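PDB 5O3Z: sorbitol-6-phosphate dehydrogenase from Erwinia amylovora CFBP1430, which catalyses the NAD-dependent oxidation of D-sorbitol 6-phosphate to D-fructose 6-phosphate, as a member of the short-chain dehydrogenase/reductase family. Local coordinates for residues Ala9-Gly14 / Tyr31-Ala36; Gly94-Ala99 / Lys153-Tyr158. All blocks are in the same frame, centred on the assembly; numbering follows the deposited sequence.

How the contacts relate
Contact 1 is core and contact 2 is surface, and their centres lie about 27 Å apart on opposite sides of the chain's centre. They share no helix or strand. Contact 1 joins two neighbouring parallel strands, 8-12 and 32-37. Its chemistry is regular: backbone hydrogen bonds, with small aliphatic side chains on both faces of the sheet. Contact 2 joins the loop after strand 88-91 to the start of helix 156-176. A single direct hydrogen bond crosses it, helped by two bridging waters and a methyl group over a tyrosine ring. Strand 88-91 relates them, because it pairs with strand 8-12 and then runs on into 94-99.

Contact 1 (Ala9-Gly14 / Tyr31-Ala36); sequences AVVIGG and YHVAVA
A9 and V11 pair with V33 and V35 in the parallel ladder that opens the Rossmann fold. Strand 8-12, helix 17-28 and strand 32-37 form its first beta-alpha-beta unit. Backbone hydrogen bonds zip the strands together, among them V11 N to A34 O at 2.9 Å.

The side chains are small and alternate between the faces. V10, I12, A34 and A36 share one face. There V10 CG2 lies 4.2 Å from A34 CB. I12 follows the same pattern one pair further on. Its chi1 of -42° sets CG1 beside the backbone N, and from there the chain brings CD1 to 4.2 Å from A36 CB. L75 of helix 69-83 covers I12 and A36.

A9, V11, V33 and V35 share the other face, where L26 of helix 17-28 packs on A9 and V11. A9 CB also meets Y31, approaching ring atom CD2 obliquely at 4.1 Å. V35 holds CG1 anti to the backbone N, with chi1 -174°. This methyl touches G14 O at 3.6 Å, so V35 packs on the turn rather than on the strand.

The type II turn V11-G14 starts the glycine-rich loop, which in this family borders the dinucleotide site. G13 has the positive phi expected at the third position of such a turn. The turn directs two successive N-H groups at one acceptor. G13 N (2.8 Å) and G14 N (3.2 Å) reach A36 O from opposite faces of its carbonyl plane.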
loop_
_atom_site.group_PDB
_atom_site.type_symbol
_atom_site.label_atom_id
_atom_site.label_comp_id
_atom_site.label_asym_id
_atom_site.label_seq_id
_atom_site.Cartn_x
_atom_site.Cartn_y
_atom_site.Cartn_z
ATOM N N ALA A 9 13.388 28.281 -7.295
ATOM C CA ALA A 9 12.275 27.571 -6.715
ATOM C C ALA A 9 11.085 28.507 -6.818
ATOM O O ALA A 9 11.198 29.695 -6.467
ATOM C CB ALA A 9 12.515 27.307 -5.243
ATOM N N VAL A 10 9.959 27.983 -7.264
ATOM C CA VAL A 10 8.637 28.677 -7.153
ATOM C C VAL A 10 7.866 28.030 -6.021
ATOM O O VAL A 10 7.606 26.805 -6.063
ATOM C CB VAL A 10 7.858 28.511 -8.480
ATOM C CG1 VAL A 10 6.600 29.362 -8.464
ATOM C CG2 VAL A 10 8.747 28.859 -9.671
ATOM N N VAL A 11 7.429 28.795 -5.035
ATOM C CA VAL A 11 6.596 28.273 -3.966
ATOM C C VAL A 11 5.190 28.920 -4.001
ATOM O O VAL A 11 5.035 30.134 -3.740
ATOM C CB VAL A 11 7.209 28.538 -2.607
ATOM C CG1 VAL A 11 6.403 27.898 -1.485
ATOM C CG2 VAL A 11 8.635 28.027 -2.544
ATOM N N ILE A 12 4.172 28.096 -4.301
ATOM C CA ILE A 12 2.766 28.504 -4.333
ATOM C C ILE A 12 2.277 28.360 -2.913
ATOM O O ILE A 12 2.363 27.221 -2.298
ATOM C CB ILE A 12 1.893 27.587 -5.229
ATOM C CG1 ILE A 12 2.560 27.202 -6.549
ATOM C CG2 ILE A 12 0.485 28.150 -5.476
ATOM C CD1 ILE A 12 2.888 28.329 -7.486
ATOM N N GLY A 13 1.725 29.438 -2.387
ATOM C CA GLY A 13 1.320 29.511 -0.957
ATOM C C GLY A 13 2.492 29.895 -0.064
ATOM O O GLY A 13 2.427 29.718 1.137
ATOM N N GLY A 14 3.517 30.503 -0.673
ATOM C CA GLY A 14 4.699 30.983 0.002
ATOM C C GLY A 14 4.600 32.130 0.979
ATOM O O GLY A 14 5.567 32.412 1.690
ATOM N N TYR A 31 18.870 28.742 -3.193
ATOM C CA TYR A 31 17.912 28.955 -4.294
ATOM C C TYR A 31 17.551 30.457 -4.472
ATOM O O TYR A 31 17.385 31.209 -3.490
ATOM C CB TYR A 31 16.609 28.097 -4.099
ATOM C CG TYR A 31 16.729 26.541 -4.300
ATOM C CD1 TYR A 31 17.146 25.696 -3.263
ATOM C CD2 TYR A 31 16.347 25.941 -5.506
ATOM C CE1 TYR A 31 17.204 24.322 -3.449
ATOM C CE2 TYR A 31 16.424 24.581 -5.709
ATOM C CZ TYR A 31 16.879 23.776 -4.676
ATOM O OH TYR A 31 16.925 22.430 -4.901
ATOM N N HIS A 32 17.313 30.845 -5.714
ATOM C CA HIS A 32 16.463 32.041 -5.985
ATOM C C HIS A 32 14.995 31.636 -5.811
ATOM O O HIS A 32 14.603 30.557 -6.237
ATOM C CB HIS A 32 16.690 32.576 -7.377
ATOM C CG HIS A 32 17.928 33.398 -7.491
ATOM N ND1 HIS A 32 19.191 32.840 -7.551
ATOM C CD2 HIS A 32 18.094 34.740 -7.591
ATOM C CE1 HIS A 32 20.081 33.817 -7.666
ATOM N NE2 HIS A 32 19.437 34.975 -7.696
ATOM N N VAL A 33 14.216 32.465 -5.148
ATOM C CA VAL A 33 12.878 32.062 -4.752
ATOM C C VAL A 33 11.842 33.004 -5.370
ATOM O O VAL A 33 11.973 34.236 -5.284
ATOM C CB VAL A 33 12.714 31.980 -3.238
ATOM C CG1 VAL A 33 11.304 31.509 -2.874
ATOM C CG2 VAL A 33 13.743 31.013 -2.634
ATOM N N ALA A 34 10.856 32.409 -6.044
ATOM C CA ALA A 34 9.629 33.105 -6.456
ATOM C C ALA A 34 8.546 32.799 -5.409
ATOM O O ALA A 34 8.074 31.652 -5.336
ATOM C CB ALA A 34 9.225 32.651 -7.840
ATOM N N VAL A 35 8.242 33.776 -4.552
ATOM C CA VAL A 35 7.193 33.699 -3.501
ATOM C C VAL A 35 5.826 34.054 -4.137
ATOM O O VAL A 35 5.574 35.276 -4.439
ATOM C CB VAL A 35 7.490 34.627 -2.314
ATOM C CG1 VAL A 35 6.511 34.464 -1.153
ATOM C CG2 VAL A 35 8.940 34.413 -1.849
ATOM N N ALA A 36 4.981 33.017 -4.361
ATOM C CA ALA A 36 3.678 33.174 -5.045
ATOM C C ALA A 36 2.545 33.000 -4.032
ATOM O O ALA A 36 2.493 32.007 -3.277
ATOM C CB ALA A 36 3.572 32.226 -6.219
#

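Contact 2 (Gly94-Ala99 / Lys153-Tyr158)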
loop_
_atom_site.group_PDB
_atom_site.type_symbol
_atom_site.label_atom_id
_atom_site.label_comp_id
_atom_site.label_asym_id
_atom_site.label_seq_id
_atom_site.Cartn_x
_atom_site.Cartn_y
_atom_site.Cartn_z
ATOM N N GLY A 94 -4.027 24.475 0.797
ATOM C CA GLY A 94 -5.204 23.693 1.196
ATOM C C GLY A 94 -5.253 23.358 2.666
ATOM O O GLY A 94 -4.219 23.007 3.253
ATOM N N VAL A 95 -6.460 23.459 3.241
ATOM C CA VAL A 95 -6.717 23.274 4.691
ATOM C C VAL A 95 -7.922 22.328 4.910
ATOM O O VAL A 95 -8.697 22.056 3.982
ATOM C CB VAL A 95 -6.921 24.625 5.460
ATOM C CG1 VAL A 95 -6.066 25.736 4.864
ATOM C CG2 VAL A 95 -8.379 25.079 5.498
ATOM N N ALA A 96 -8.067 21.849 6.146
ATOM C CA ALA A 96 -9.042 20.820 6.477
ATOM C C ALA A 96 -10.336 21.464 6.979
ATOM O O ALA A 96 -10.298 22.359 7.832
ATOM C CB ALA A 96 -8.470 19.871 7.528
ATOM N N LYS A 97 -11.468 21.025 6.422
ATOM C CA LYS A 97 -12.792 21.352 6.970
ATOM C C LYS A 97 -13.580 20.076 7.309
ATOM O O LYS A 97 -13.801 19.212 6.428
ATOM C CB LYS A 97 -13.624 22.244 6.031
ATOM C CG LYS A 97 -14.979 22.640 6.634
ATOM C CD LYS A 97 -14.866 23.238 8.045
ATOM C CE LYS A 97 -16.207 23.402 8.760
ATOM N NZ LYS A 97 -16.880 24.676 8.391
ATOM N N ALA A 98 -14.019 20.005 8.573
ATOM C CA ALA A 98 -14.535 18.811 9.172
ATOM C C ALA A 98 -16.038 18.906 9.364
ATOM O O ALA A 98 -16.540 19.922 9.858
ATOM C CB ALA A 98 -13.885 18.594 10.534
ATOM N N ALA A 99 -16.729 17.818 9.011
ATOM C CA ALA A 99 -18.158 17.623 9.247
ATOM C C ALA A 99 -18.469 16.201 8.788
ATOM O O ALA A 99 -17.942 15.775 7.730
ATOM C CB ALA A 99 -18.998 18.602 8.426
ATOM N N LYS A 153 -11.953 10.553 9.154
ATOM C CA LYS A 153 -13.302 10.609 9.639
ATOM C C LYS A 153 -13.700 12.076 9.672
ATOM O O LYS A 153 -12.884 12.886 10.061
ATOM C CB LYS A 153 -13.351 10.008 11.041
ATOM C CG LYS A 153 -14.744 9.857 11.615
ATOM C CD LYS A 153 -14.744 9.022 12.874
ATOM C CE LYS A 153 -16.157 8.643 13.198
ATOM N NZ LYS A 153 -16.289 8.010 14.546
ATOM N N HIS A 154 -14.877 12.419 9.163
ATOM C CA HIS A 154 -15.386 13.826 9.089
ATOM C C HIS A 154 -14.598 14.770 8.173
ATOM O O HIS A 154 -14.780 15.957 8.199
ATOM C CB HIS A 154 -15.567 14.427 10.500
ATOM C CG HIS A 154 -16.482 13.616 11.376
ATOM N ND1 HIS A 154 -16.679 13.875 12.723
ATOM C CD2 HIS A 154 -17.273 12.552 11.087
ATOM C CE1 HIS A 154 -17.542 13.007 13.225
ATOM N NE2 HIS A 154 -17.934 12.203 12.248
ATOM N N ASN A 155 -13.747 14.228 7.329
ATOM C CA ASN A 155 -12.904 15.025 6.515
ATOM C C ASN A 155 -12.859 14.529 5.117
ATOM O O ASN A 155 -11.816 14.571 4.484
ATOM C CB ASN A 155 -11.513 15.047 7.149
ATOM C CG ASN A 155 -11.420 16.052 8.271
ATOM O OD1 ASN A 155 -11.342 17.249 8.003
ATOM N ND2 ASN A 155 -11.488 15.582 9.529
ATOM N N SER A 156 -14.023 14.118 4.616
ATOM C CA SER A 156 -14.150 13.568 3.268
ATOM C C SER A 156 -13.574 14.425 2.150
ATOM O O SER A 156 -12.923 13.902 1.239
ATOM C CB SER A 156 -15.613 13.155 2.997
ATOM O OG SER A 156 -16.466 14.287 2.830
ATOM N N GLY A 157 -13.837 15.744 2.200
ATOM C CA GLY A 157 -13.377 16.642 1.177
ATOM C C GLY A 157 -11.878 16.725 1.101
ATOM O O GLY A 157 -11.248 16.629 0.027
ATOM N N TYR A 158 -11.308 16.829 2.289
ATOM C CA TYR A 158 -9.871 16.815 2.468
ATOM C C TYR A 158 -9.209 15.474 2.024
ATOM O O TYR A 158 -8.303 15.506 1.254
ATOM C CB TYR A 158 -9.537 17.218 3.909
ATOM C CG TYR A 158 -8.067 17.620 4.137
ATOM C CD1 TYR A 158 -7.542 18.777 3.554
ATOM C CD2 TYR A 158 -7.215 16.838 4.950
ATOM C CE1 TYR A 158 -6.219 19.165 3.780
ATOM C CE2 TYR A 158 -5.876 17.210 5.176
ATOM C CZ TYR A 158 -5.390 18.390 4.598
ATOM O OH TYR A 158 -4.076 18.793 4.766
HETATM O O HOH W 1 -12.772 17.999 4.497
HETATM O O HOH W 2 -16.672 13.691 5.974
#
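G94 meets Y158 at the rim of the phenol ring, with G94 O near the ring plane on the CE1 side. Y158 begins the Y-x-x-x-K signature of short-chain dehydrogenases, so this loop borders what is probably the active site. V95 turns its side chain away and offers its carbonyl instead. V95 O comes to 3.5 Å from Y158 CD1, obliquely to the ring. A96 makes the main side-chain contact. Its CB sits over the centre of one ring face, 4.1 Å from the Y158 ring centroid and 9° off the normal, a CH-pi contact. Y158 CG stands anti to the backbone N (chi1 -164°), where it lies 4.1 Å from A96 CB.

K97 contributes its carbonyl. A water donates to K97 O and accepts from Y158 N at 2.9 Å, serving an amide of the first helical turn. A98 CB packs against the N155 side-chain oxygen, at 3.8 Å from OD1. The N155 amide is held from its other end, where ND2 donates to K153 O at 3.1 Å.

A99 N gives the direct hydrogen bond, to H154 O at 2.8 Å. The donor lies in the carbonyl plane, on a lone pair. H154 CB rests against A99 C at 3.8 Å. A second water donates to A99 O and accepts from S156 N, again at the helix start.

H154 N also bonds D175 OD1 of the second subunit, and S156 packs on F121 of that subunit. Within the chain, loop 94-99 runs from strand 88-91 toward helix 106-133, and lies against the N-terminal end of helix 156-176.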